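Local coordinates for uncharacterized protein Rv3272 (Mycobacterium tuberculosis, PDB 5YX6) that binds fatty acyl-CoAs of varying chain length, palmitoyl-CoA most tightly, and is probably a family III CoA transferase of fatty acid metabolism, at residues G12-D17 with A93-V98; L113-L118 with Y127-A132; Q272-L277 with N325-C330; Y276-P281 with A304-A309. All coordinates share one frame; numbering follows the deposited sequence.

Contact 1 (G12-D17 with A93-V98); sequences GFRVLD and ADTADV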
loop_
_atom_site.group_PDB
_atom_site.type_symbol
_atom_site.label_atom_id
_atom_site.label_comp_id
_atom_site.label_asym_id
_atom_site.label_seq_id
_atom_site.Cartn_x
_atom_site.Cartn_y
_atom_site.Cartn_z
ATOM N N GLY A 12 -23.664 11.437 -6.768
ATOM C CA GLY A 12 -24.865 10.683 -7.051
ATOM C C GLY A 12 -24.795 9.219 -6.659
ATOM O O GLY A 12 -25.829 8.561 -6.585
ATOM N N PHE A 13 -23.597 8.698 -6.394
ATOM C CA PHE A 13 -23.462 7.294 -5.990
ATOM C C PHE A 13 -23.646 7.125 -4.485
ATOM O O PHE A 13 -23.113 7.902 -3.690
ATOM C CB PHE A 13 -22.099 6.728 -6.393
ATOM C CG PHE A 13 -21.931 6.522 -7.867
ATOM C CD1 PHE A 13 -23.020 6.261 -8.677
ATOM C CD2 PHE A 13 -20.679 6.584 -8.443
ATOM C CE1 PHE A 13 -22.855 6.072 -10.042
ATOM C CE2 PHE A 13 -20.510 6.386 -9.792
ATOM C CZ PHE A 13 -21.598 6.132 -10.595
ATOM N N ARG A 14 -24.366 6.081 -4.098
ATOM C CA ARG A 14 -24.599 5.811 -2.689
ATOM C C ARG A 14 -23.908 4.520 -2.263
ATOM O O ARG A 14 -24.035 3.487 -2.917
ATOM C CB ARG A 14 -26.102 5.734 -2.398
ATOM C CG ARG A 14 -26.415 5.275 -0.981
ATOM C CD ARG A 14 -27.876 5.399 -0.689
ATOM N NE ARG A 14 -28.278 6.798 -0.673
ATOM C CZ ARG A 14 -29.529 7.213 -0.489
ATOM N NH1 ARG A 14 -30.498 6.329 -0.286
ATOM N NH2 ARG A 14 -29.807 8.512 -0.491
ATOM N N VAL A 15 -23.171 4.589 -1.161
ATOM C CA VAL A 15 -22.427 3.443 -0.663
ATOM C C VAL A 15 -22.913 3.064 0.726
ATOM O O VAL A 15 -23.037 3.916 1.597
ATOM C CB VAL A 15 -20.912 3.737 -0.619
ATOM C CG1 VAL A 15 -20.141 2.529 -0.108
ATOM C CG2 VAL A 15 -20.405 4.179 -2.000
ATOM N N LEU A 16 -23.195 1.783 0.921
ATOM C CA LEU A 16 -23.545 1.241 2.231
ATOM C C LEU A 16 -22.326 0.595 2.872
ATOM O O LEU A 16 -21.887 -0.464 2.421
ATOM C CB LEU A 16 -24.665 0.214 2.104
ATOM C CG LEU A 16 -26.056 0.724 2.435
ATOM C CD1 LEU A 16 -26.377 1.901 1.535
ATOM C CD2 LEU A 16 -27.087 -0.400 2.293
ATOM N N ASP A 17 -21.789 1.216 3.917
ATOM C CA ASP A 17 -20.493 0.801 4.474
ATOM C C ASP A 17 -20.662 0.032 5.788
ATOM O O ASP A 17 -20.862 0.645 6.834
ATOM C CB ASP A 17 -19.599 2.036 4.691
ATOM C CG ASP A 17 -18.172 1.686 5.145
ATOM O OD1 ASP A 17 -17.884 0.484 5.327
ATOM O OD2 ASP A 17 -17.337 2.619 5.328
ATOM N N ALA A 93 -30.512 -1.039 0.830
ATOM C CA ALA A 93 -29.663 -1.578 -0.232
ATOM C C ALA A 93 -30.296 -1.468 -1.624
ATOM O O ALA A 93 -29.589 -1.343 -2.625
ATOM C CB ALA A 93 -29.313 -3.016 0.058
ATOM N N ASP A 94 -31.622 -1.523 -1.696
ATOM C CA ASP A 94 -32.305 -1.333 -2.975
ATOM C C ASP A 94 -31.958 0.021 -3.595
ATOM O O ASP A 94 -32.016 0.188 -4.808
ATOM C CB ASP A 94 -33.827 -1.456 -2.812
ATOM C CG ASP A 94 -34.285 -2.892 -2.561
ATOM O OD1 ASP A 94 -33.478 -3.835 -2.752
ATOM O OD2 ASP A 94 -35.466 -3.073 -2.178
ATOM N N THR A 95 -31.561 0.971 -2.757
ATOM C CA THR A 95 -31.259 2.314 -3.220
ATOM C C THR A 95 -29.762 2.534 -3.416
ATOM O O THR A 95 -29.338 3.631 -3.782
ATOM C CB THR A 95 -31.772 3.381 -2.235
ATOM O OG1 THR A 95 -30.989 3.335 -1.034
ATOM C CG2 THR A 95 -33.245 3.154 -1.905
ATOM N N ALA A 96 -28.961 1.501 -3.169
ATOM C CA ALA A 96 -27.508 1.668 -3.146
ATOM C C ALA A 96 -26.826 1.247 -4.443
ATOM O O ALA A 96 -27.283 0.347 -5.140
ATOM C CB ALA A 96 -26.915 0.891 -1.984
ATOM N N ASP A 97 -25.700 1.891 -4.737
ATOM C CA ASP A 97 -24.862 1.491 -5.853
ATOM C C ASP A 97 -23.824 0.464 -5.400
ATOM O O ASP A 97 -23.474 -0.451 -6.144
ATOM C CB ASP A 97 -24.161 2.708 -6.453
ATOM C CG ASP A 97 -25.143 3.767 -6.925
ATOM O OD1 ASP A 97 -25.644 3.634 -8.066
ATOM O OD2 ASP A 97 -25.403 4.731 -6.164
ATOM N N VAL A 98 -23.333 0.622 -4.175
ATOM C CA VAL A 98 -22.289 -0.253 -3.640
ATOM C C VAL A 98 -22.590 -0.695 -2.209
ATOM O O VAL A 98 -23.062 0.092 -1.390
ATOM C CB VAL A 98 -20.907 0.432 -3.647
ATOM C CG1 VAL A 98 -19.846 -0.506 -3.132
ATOM C CG2 VAL A 98 -20.535 0.922 -5.049
#

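Contact 2 (L113-L118 with Y127-A132); sequences LGPDDL and YARLTA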
loop_
_atom_site.group_PDB
_atom_site.type_symbol
_atom_site.label_atom_id
_atom_site.label_comp_id
_atom_site.label_asym_id
_atom_site.label_seq_id
_atom_site.Cartn_x
_atom_site.Cartn_y
_atom_site.Cartn_z
ATOM N N LEU A 113 -28.046 -11.087 4.121
ATOM C CA LEU A 113 -27.609 -9.901 3.391
ATOM C C LEU A 113 -26.419 -10.225 2.492
ATOM O O LEU A 113 -25.548 -9.381 2.273
ATOM C CB LEU A 113 -27.242 -8.778 4.367
ATOM C CG LEU A 113 -28.338 -8.240 5.289
ATOM C CD1 LEU A 113 -27.747 -7.274 6.296
ATOM C CD2 LEU A 113 -29.421 -7.557 4.475
ATOM N N GLY A 114 -26.360 -11.457 2.000
ATOM C CA GLY A 114 -25.255 -11.870 1.157
ATOM C C GLY A 114 -25.390 -11.281 -0.236
ATOM O O GLY A 114 -26.406 -10.662 -0.551
ATOM N N PRO A 115 -24.356 -11.444 -1.072
ATOM C CA PRO A 115 -24.430 -10.908 -2.435
ATOM C C PRO A 115 -25.670 -11.392 -3.190
ATOM O O PRO A 115 -26.315 -10.579 -3.843
ATOM C CB PRO A 115 -23.131 -11.411 -3.089
ATOM C CG PRO A 115 -22.563 -12.426 -2.149
ATOM C CD PRO A 115 -23.046 -12.048 -0.789
ATOM N N ASP A 116 -26.027 -12.670 -3.073
ATOM C CA ASP A 116 -27.207 -13.180 -3.774
ATOM C C ASP A 116 -28.511 -12.601 -3.232
ATOM O O ASP A 116 -29.449 -12.350 -3.994
ATOM C CB ASP A 116 -27.258 -14.704 -3.704
ATOM C CG ASP A 116 -26.200 -15.356 -4.560
ATOM O OD1 ASP A 116 -25.740 -14.708 -5.524
ATOM O OD2 ASP A 116 -25.826 -16.513 -4.270
ATOM N N ASP A 117 -28.568 -12.386 -1.922
ATOM C CA ASP A 117 -29.754 -11.807 -1.304
ATOM C C ASP A 117 -29.998 -10.405 -1.827
ATOM O O ASP A 117 -31.109 -10.069 -2.236
ATOM C CB ASP A 117 -29.622 -11.778 0.223
ATOM C CG ASP A 117 -29.459 -13.162 0.824
ATOM O OD1 ASP A 117 -30.232 -14.065 0.427
ATOM O OD2 ASP A 117 -28.559 -13.347 1.685
ATOM N N LEU A 118 -28.943 -9.598 -1.838
ATOM C CA LEU A 118 -29.054 -8.198 -2.218
ATOM C C LEU A 118 -29.133 -8.017 -3.729
ATOM O O LEU A 118 -29.903 -7.193 -4.219
ATOM C CB LEU A 118 -27.874 -7.404 -1.649
ATOM C CG LEU A 118 -27.697 -7.430 -0.123
ATOM C CD1 LEU A 118 -26.691 -6.375 0.318
ATOM C CD2 LEU A 118 -29.007 -7.227 0.609
ATOM N N TYR A 127 -21.124 -5.368 -5.070
ATOM C CA TYR A 127 -20.924 -5.961 -3.752
ATOM C C TYR A 127 -19.436 -6.188 -3.496
ATOM O O TYR A 127 -18.797 -6.923 -4.230
ATOM C CB TYR A 127 -21.690 -7.282 -3.658
ATOM C CG TYR A 127 -22.028 -7.736 -2.261
ATOM C CD1 TYR A 127 -21.060 -8.296 -1.434
ATOM C CD2 TYR A 127 -23.325 -7.637 -1.779
ATOM C CE1 TYR A 127 -21.377 -8.727 -0.158
ATOM C CE2 TYR A 127 -23.651 -8.060 -0.509
ATOM C CZ TYR A 127 -22.677 -8.606 0.298
ATOM O OH TYR A 127 -23.011 -9.032 1.565
ATOM N N ALA A 128 -18.884 -5.553 -2.467
ATOM C CA ALA A 128 -17.447 -5.631 -2.220
ATOM C C ALA A 128 -17.104 -6.226 -0.851
ATOM O O ALA A 128 -17.592 -5.750 0.169
ATOM C CB ALA A 128 -16.818 -4.242 -2.371
ATOM N N ARG A 129 -16.260 -7.257 -0.837
ATOM C CA ARG A 129 -15.882 -7.957 0.396
ATOM C C ARG A 129 -14.395 -7.840 0.732
ATOM O O ARG A 129 -13.531 -8.159 -0.088
ATOM C CB ARG A 129 -16.271 -9.431 0.305
ATOM C CG ARG A 129 -17.591 -9.638 -0.413
ATOM C CD ARG A 129 -18.117 -11.048 -0.285
ATOM N NE ARG A 129 -18.616 -11.330 1.055
ATOM C CZ ARG A 129 -19.368 -12.379 1.356
ATOM N NH1 ARG A 129 -19.787 -12.562 2.601
ATOM N NH2 ARG A 129 -19.716 -13.233 0.403
ATOM N N LEU A 130 -14.107 -7.364 1.939
ATOM C CA LEU A 130 -12.740 -7.298 2.449
ATOM C C LEU A 130 -12.539 -8.300 3.586
ATOM O O LEU A 130 -13.249 -8.250 4.586
ATOM C CB LEU A 130 -12.417 -5.882 2.917
ATOM C CG LEU A 130 -11.035 -5.654 3.531
ATOM C CD1 LEU A 130 -9.946 -6.008 2.549
ATOM C CD2 LEU A 130 -10.895 -4.201 3.957
ATOM N N THR A 131 -11.613 -9.241 3.423
ATOM C CA THR A 131 -11.332 -10.191 4.501
ATOM C C THR A 131 -9.848 -10.171 4.873
ATOM O O THR A 131 -9.043 -9.540 4.192
ATOM C CB THR A 131 -11.733 -11.637 4.123
ATOM O OG1 THR A 131 -10.868 -12.127 3.093
ATOM C CG2 THR A 131 -13.180 -11.700 3.665
ATOM N N ALA A 132 -9.490 -10.856 5.958
ATOM C CA ALA A 132 -8.087 -10.979 6.351
ATOM C C ALA A 132 -7.321 -11.951 5.459
ATOM O O ALA A 132 -6.238 -11.631 4.974
ATOM C CB ALA A 132 -7.975 -11.412 7.809
#

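Contact 3 (Q272-L277 with N325-C330); sequences QKLCYL and NGLMAC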
loop_
_atom_site.group_PDB
_atom_site.type_symbol
_atom_site.label_atom_id
_atom_site.label_comp_id
_atom_site.label_asym_id
_atom_site.label_seq_id
_atom_site.Cartn_x
_atom_site.Cartn_y
_atom_site.Cartn_z
ATOM N N GLN A 272 30.363 7.558 -9.597
ATOM C CA GLN A 272 31.583 8.323 -9.839
ATOM C C GLN A 272 31.461 9.665 -9.147
ATOM O O GLN A 272 32.326 10.065 -8.369
ATOM C CB GLN A 272 31.836 8.490 -11.343
ATOM C CG GLN A 272 32.203 7.178 -12.039
ATOM C CD GLN A 272 32.021 7.206 -13.556
ATOM O OE1 GLN A 272 31.843 8.267 -14.166
ATOM N NE2 GLN A 272 32.040 6.022 -14.167
ATOM N N LYS A 273 30.333 10.315 -9.384
ATOM C CA LYS A 273 30.017 11.584 -8.751
ATOM C C LYS A 273 30.225 11.490 -7.226
ATOM O O LYS A 273 30.895 12.343 -6.623
ATOM C CB LYS A 273 28.573 11.942 -9.086
ATOM C CG LYS A 273 28.304 13.320 -9.634
ATOM C CD LYS A 273 26.807 13.407 -9.933
ATOM C CE LYS A 273 26.410 14.686 -10.622
ATOM N NZ LYS A 273 24.966 14.645 -10.980
ATOM N N LEU A 274 29.673 10.434 -6.622
ATOM C CA LEU A 274 29.778 10.213 -5.183
ATOM C C LEU A 274 31.234 10.129 -4.709
ATOM O O LEU A 274 31.633 10.838 -3.786
ATOM C CB LEU A 274 29.022 8.945 -4.790
ATOM C CG LEU A 274 29.121 8.565 -3.313
ATOM C CD1 LEU A 274 28.411 9.612 -2.477
ATOM C CD2 LEU A 274 28.531 7.192 -3.049
ATOM N N CYS A 275 32.025 9.276 -5.350
ATOM C CA CYS A 275 33.436 9.129 -5.001
ATOM C C CYS A 275 34.200 10.454 -5.001
ATOM O O CYS A 275 34.981 10.722 -4.088
ATOM C CB CYS A 275 34.122 8.160 -5.956
ATOM S SG CYS A 275 33.513 6.477 -5.834
ATOM N N TYR A 276 33.973 11.295 -6.006
ATOM C CA TYR A 276 34.678 12.571 -6.042
ATOM C C TYR A 276 34.183 13.480 -4.921
ATOM O O TYR A 276 34.971 14.206 -4.316
ATOM C CB TYR A 276 34.521 13.268 -7.405
ATOM C CG TYR A 276 35.207 12.526 -8.537
ATOM C CD1 TYR A 276 36.598 12.481 -8.642
ATOM C CD2 TYR A 276 34.457 11.871 -9.504
ATOM C CE1 TYR A 276 37.219 11.778 -9.681
ATOM C CE2 TYR A 276 35.062 11.175 -10.540
ATOM C CZ TYR A 276 36.438 11.131 -10.628
ATOM O OH TYR A 276 37.008 10.432 -11.670
ATOM N N LEU A 277 32.878 13.451 -4.651
ATOM C CA LEU A 277 32.285 14.360 -3.664
ATOM C C LEU A 277 32.717 14.080 -2.224
ATOM O O LEU A 277 32.801 14.999 -1.418
ATOM C CB LEU A 277 30.748 14.324 -3.749
ATOM C CG LEU A 277 30.131 15.030 -4.964
ATOM C CD1 LEU A 277 28.622 14.837 -5.024
ATOM C CD2 LEU A 277 30.489 16.515 -4.972
ATOM N N ASN A 325 24.230 18.316 -5.807
ATOM C CA ASN A 325 24.870 17.721 -6.969
ATOM C C ASN A 325 24.049 16.602 -7.581
ATOM O O ASN A 325 24.569 15.779 -8.328
ATOM C CB ASN A 325 26.253 17.195 -6.590
ATOM C CG ASN A 325 27.274 18.307 -6.434
ATOM O OD1 ASN A 325 27.343 18.983 -5.402
ATOM N ND2 ASN A 325 28.076 18.502 -7.471
ATOM N N GLY A 326 22.761 16.569 -7.256
ATOM C CA GLY A 326 21.846 15.657 -7.915
ATOM C C GLY A 326 22.008 14.202 -7.540
ATOM O O GLY A 326 21.825 13.324 -8.376
ATOM N N LEU A 327 22.372 13.939 -6.291
ATOM C CA LEU A 327 22.425 12.563 -5.818
ATOM C C LEU A 327 21.273 12.293 -4.853
ATOM O O LEU A 327 20.807 13.191 -4.155
ATOM C CB LEU A 327 23.762 12.259 -5.151
ATOM C CG LEU A 327 24.994 12.351 -6.048
ATOM C CD1 LEU A 327 26.227 11.940 -5.255
ATOM C CD2 LEU A 327 24.842 11.491 -7.293
ATOM N N MET A 328 20.810 11.053 -4.824
ATOM C CA MET A 328 19.731 10.683 -3.917
ATOM C C MET A 328 20.262 10.412 -2.505
ATOM O O MET A 328 20.964 9.426 -2.260
ATOM C CB MET A 328 18.968 9.468 -4.457
ATOM C CG MET A 328 18.257 9.741 -5.782
ATOM S SD MET A 328 17.383 8.323 -6.489
ATOM C CE MET A 328 18.643 7.050 -6.451
ATOM N N ALA A 329 19.919 11.302 -1.581
ATOM C CA ALA A 329 20.367 11.189 -0.205
ATOM C C ALA A 329 19.408 11.924 0.718
ATOM O O ALA A 329 18.824 12.938 0.326
ATOM C CB ALA A 329 21.785 11.736 -0.051
ATOM N N CYS A 330 19.251 11.417 1.941
ATOM C CA CYS A 330 18.400 12.070 2.935
ATOM C C CYS A 330 18.749 11.617 4.341
ATOM O O CYS A 330 19.460 10.630 4.519
ATOM C CB CYS A 330 16.929 11.762 2.669
ATOM S SG CYS A 330 16.538 10.010 2.918
#

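Contact 4 (Y276-P281 with A304-A309); sequences YLIGRP and AELELA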
loop_
_atom_site.group_PDB
_atom_site.type_symbol
_atom_site.label_atom_id
_atom_site.label_comp_id
_atom_site.label_asym_id
_atom_site.label_seq_id
_atom_site.Cartn_x
_atom_site.Cartn_y
_atom_site.Cartn_z
ATOM N N TYR A 276 33.973 11.295 -6.006
ATOM C CA TYR A 276 34.678 12.571 -6.042
ATOM C C TYR A 276 34.183 13.480 -4.921
ATOM O O TYR A 276 34.971 14.206 -4.316
ATOM C CB TYR A 276 34.521 13.268 -7.405
ATOM C CG TYR A 276 35.207 12.526 -8.537
ATOM C CD1 TYR A 276 36.598 12.481 -8.642
ATOM C CD2 TYR A 276 34.457 11.871 -9.504
ATOM C CE1 TYR A 276 37.219 11.778 -9.681
ATOM C CE2 TYR A 276 35.062 11.175 -10.540
ATOM C CZ TYR A 276 36.438 11.131 -10.628
ATOM O OH TYR A 276 37.008 10.432 -11.670
ATOM N N LEU A 277 32.878 13.451 -4.651
ATOM C CA LEU A 277 32.285 14.360 -3.664
ATOM C C LEU A 277 32.717 14.080 -2.224
ATOM O O LEU A 277 32.801 14.999 -1.418
ATOM C CB LEU A 277 30.748 14.324 -3.749
ATOM C CG LEU A 277 30.131 15.030 -4.964
ATOM C CD1 LEU A 277 28.622 14.837 -5.024
ATOM C CD2 LEU A 277 30.489 16.515 -4.972
ATOM N N ILE A 278 32.981 12.815 -1.902
ATOM C CA ILE A 278 33.428 12.441 -0.560
ATOM C C ILE A 278 34.949 12.448 -0.428
ATOM O O ILE A 278 35.495 12.003 0.585
ATOM C CB ILE A 278 32.925 11.042 -0.162
ATOM C CG1 ILE A 278 33.542 9.993 -1.086
ATOM C CG2 ILE A 278 31.407 10.990 -0.203
ATOM C CD1 ILE A 278 33.158 8.588 -0.764
ATOM N N GLY A 279 35.632 12.920 -1.466
ATOM C CA GLY A 279 37.076 13.040 -1.434
ATOM C C GLY A 279 37.789 11.716 -1.622
ATOM O O GLY A 279 38.834 11.485 -1.025
ATOM N N ARG A 280 37.223 10.824 -2.423
ATOM C CA ARG A 280 37.844 9.519 -2.623
ATOM C C ARG A 280 37.880 9.072 -4.089
ATOM O O ARG A 280 37.267 8.061 -4.447
ATOM C CB ARG A 280 37.130 8.463 -1.771
ATOM C CG ARG A 280 37.243 8.684 -0.255
ATOM C CD ARG A 280 38.676 8.412 0.258
ATOM N NE ARG A 280 39.164 7.128 -0.241
ATOM C CZ ARG A 280 39.012 5.974 0.401
ATOM N NH1 ARG A 280 38.398 5.938 1.587
ATOM N NH2 ARG A 280 39.475 4.854 -0.144
ATOM N N PRO A 281 38.610 9.816 -4.942
ATOM C CA PRO A 281 38.736 9.479 -6.368
ATOM C C PRO A 281 39.328 8.092 -6.626
ATOM O O PRO A 281 39.103 7.515 -7.695
ATOM C CB PRO A 281 39.679 10.558 -6.909
ATOM C CG PRO A 281 39.695 11.635 -5.878
ATOM C CD PRO A 281 39.442 10.971 -4.574
ATOM N N ALA A 304 32.589 0.099 4.433
ATOM C CA ALA A 304 33.715 0.450 5.287
ATOM C C ALA A 304 34.475 1.647 4.732
ATOM O O ALA A 304 34.771 2.605 5.456
ATOM C CB ALA A 304 34.647 -0.730 5.429
ATOM N N GLU A 305 34.773 1.599 3.439
ATOM C CA GLU A 305 35.500 2.691 2.789
ATOM C C GLU A 305 34.677 3.978 2.793
ATOM O O GLU A 305 35.202 5.054 3.056
ATOM C CB GLU A 305 35.895 2.300 1.368
ATOM C CG GLU A 305 36.863 1.113 1.308
ATOM C CD GLU A 305 38.275 1.428 1.823
ATOM O OE1 GLU A 305 38.613 2.625 1.996
ATOM O OE2 GLU A 305 39.046 0.462 2.062
ATOM N N LEU A 306 33.375 3.859 2.528
ATOM C CA LEU A 306 32.510 5.033 2.481
ATOM C C LEU A 306 32.414 5.696 3.849
ATOM O O LEU A 306 32.512 6.917 3.965
ATOM C CB LEU A 306 31.115 4.655 1.972
ATOM C CG LEU A 306 31.076 4.171 0.518
ATOM C CD1 LEU A 306 29.677 3.719 0.104
ATOM C CD2 LEU A 306 31.599 5.249 -0.422
ATOM N N GLU A 307 32.256 4.891 4.891
ATOM C CA GLU A 307 32.086 5.454 6.223
ATOM C C GLU A 307 33.380 6.098 6.738
ATOM O O GLU A 307 33.328 7.111 7.440
ATOM C CB GLU A 307 31.562 4.383 7.192
ATOM C CG GLU A 307 30.120 3.953 6.857
ATOM C CD GLU A 307 29.473 3.039 7.902
ATOM O OE1 GLU A 307 30.179 2.194 8.497
ATOM O OE2 GLU A 307 28.248 3.172 8.127
ATOM N N LEU A 308 34.535 5.538 6.375
ATOM C CA LEU A 308 35.807 6.225 6.644
ATOM C C LEU A 308 35.784 7.636 6.063
ATOM O O LEU A 308 36.159 8.598 6.728
ATOM C CB LEU A 308 36.995 5.439 6.081
ATOM C CG LEU A 308 37.412 4.215 6.909
ATOM C CD1 LEU A 308 38.502 3.418 6.208
ATOM C CD2 LEU A 308 37.849 4.605 8.314
ATOM N N ALA A 309 35.278 7.764 4.840
ATOM C CA ALA A 309 35.224 9.064 4.175
ATOM C C ALA A 309 34.114 9.961 4.714
ATOM O O ALA A 309 34.308 11.171 4.852
ATOM C CB ALA A 309 35.058 8.876 2.671
#

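Contact 1 (G12-D17 with A93-V98)
Strand 14-17 and the residues that follow helix 83-94 run parallel, with Val15 and Val98 forming the bridge between them. Leu16 N gives Val98 O an almost straight hydrogen bond of 2.9 Å (176°). Two residues earlier, Arg14 O is gripped by two donors in its carbonyl plane, Asp97 N at 2.9 Å and Val98 N at 3.2 Å. The carboxylate of Asp97 prolongs this ladder: its CG lies anti to the carbonyl carbon, and OD2 takes Arg14 N at 2.7 Å on its anti lone pair. Asp97 CG also lies 3.7 Å from Phe13 CD1, the ring and carboxylate planes inclined by 61°, while Asp97 OD1 is held by a salt bridge to Arg193 of helix 173-196. Arg14 is extended to CD and then bends at chi3 (-67°), so that NH1 meets Thr95 OG1 near the guanidinium plane; its NE pairs with Glu37, and OG1 also bonds to Leu92 O. On the sheet face away from Val15, Leu16 straddles the turn, CD1 on Ala96 CB at 3.7 Å and CD2 on Ala93 CB. Val15 and Val98 lie side by side on the other face, where Val98 touches Leu190. A helix leading through a short turn into a parallel strand beside strand 14-17 is the alpha-to-beta connection of a Rossmann-type sheet, here in the large domain.

Contact 2 (L113-L118 with Y127-A132)
Tyr127 carries this contact, its ring packed against the start of helix 115-121. Its CG is anti to the backbone N (chi1 -157°), which aims the ring away from strand 126-131 and at Pro115. The proline rests over one ring face, Pro115 CA 3.4 Å above the plane and Pro115 CD making a CH-pi contact 3.9 Å from the ring centroid. At the ring edge, Leu118 CD1 approaches Tyr127 CE2 to 3.6 Å. The hydroxyl reaches past the proline, and Tyr127 OH donates a 2.7 Å hydrogen bond to a lone pair of Leu113 O. Ring and hydroxyl thus hold the residues just before the helix and its first turn together. Outside the ring, the guanidinium of Arg129 lays one face against Pro115 CD, with NH2 3.7 Å away; salt bridges to Glu101 and Glu109 fix that group. The helix start is itself ordered by Asp117, whose OD2 accepts from Gly114 N at 2.9 Å, and by Leu118 N bonding to Gly114 O. Gly114 is the N-cap and Pro115 the first helical residue, a place where proline's missing N-H costs no bond. Helix 115-121 followed, after a short loop, by strand 126-131 is an alpha-beta unit of the Rossmann-type sheet.

Contact 3 (Q272-L277 with N325-C330)
An eclipsed-leaning first torsion at Lys273 (chi1 -129°), followed by a fully extended chain, carries its ammonium from helix 268-277 to the turn before strand 328-331. Leu277 and Leu327 both set CG anti to the carbonyl carbon and keep chi2 near 180°, so the two side chains meet tip to tip, CD1 to CD1 at 3.8 Å. The branches of Leu327 divide the helix surface between them. Leu327 CD1 lies against Leu277 and Leu274, 3.9 Å from Leu274 CA. Leu327 CD2 instead packs on the aliphatic stem of Lys273, 3.8 Å from Lys273 CD. Leu277 CD1 also touches Asn325 CB at 3.7 Å, so Leu277 meets the turn at both Asn325 and Leu327. Beyond its stem, Lys273 NZ donates to Asn325 O at 2.9 Å, coming from 27° out of the carbonyl plane. The turn has its own order: Gly326, with positive phi, is the C-prime residue of the Schellman motif that ends helix 315-324, and Leu322 of that helix packs on both Leu277 and Leu327. Beyond the turn, strand 328-331 pairs with strand 260-264. Lysine thus serves twice, its methylenes as an apolar wall and its ammonium as a donor at the end of a neighbouring helix, where the carbonyl-rich C-terminus would probably favour the positive charge.

Contact 4 (Y276-P281 with A304-A309)
A Schellman motif ends helix 268-277 here, and the turn it makes is packed against helix 299-310 in a part of the chain remote from the proposed nucleophile Asp175. Gly279, with positive phi, is the C-prime residue: its N bonds to Tyr276 O, and Arg280 N returns to Cys275 O. The reversal leaves Ile278 and Arg280 both directed at helix 299-310, which meets them with the methyl of Ala309. Ile278 holds CG1 in the crowded position between backbone N and carbonyl carbon (chi1 64°) and extends from there, so that Ile278 CD1 touches both Leu306 CD2 at 3.7 Å and Ala309 CB at 3.9 Å; Trp318 of helix 315-324 also packs on Ile278. Arg280 passes alongside the same methyl, its CG 3.7 Å from Ala309 CB, then folds at chi2 and chi3 to turn the guanidinium toward Glu305. Glu305 OE1 lies at the guanidinium edge, forming a salt bridge with Arg280 NH2 at 3.2 Å and a weak bond with NH1 at 3.3 Å. The two flat groups stand 82° apart, and Arg280 NH2 meets Glu305 OE1 from 48° out of the carboxylate plane, while the oxygen lies in the guanidinium plane. Arg280 NE has a further salt bridge to Asp282. Two carboxylates therefore share one guanidinium, which would probably favour their ionised forms.

Overall arrangement
From the N terminus, contact 1 joins strand 14-17 to the strand entered at Val98, closing a loop of 75 residues that includes strands 37-42 and 74-77 of the same parallel sheet. Contact 2 follows in series and is short-range, placing helix 115-121 against strand 126-131, the next strand over; the two touch where Ala93 CB meets Leu118 CD2. Contacts 3 and 4 lie on the opposite side of the chain's centre, more than 50 Å from the first pair between centres. Both start from the end of helix 268-277 and share Tyr276 and Leu277. Contact 4 closes at helix 299-310, within the longer loop that contact 3 closes at strand 328-331, outermost in its sheet within this chain.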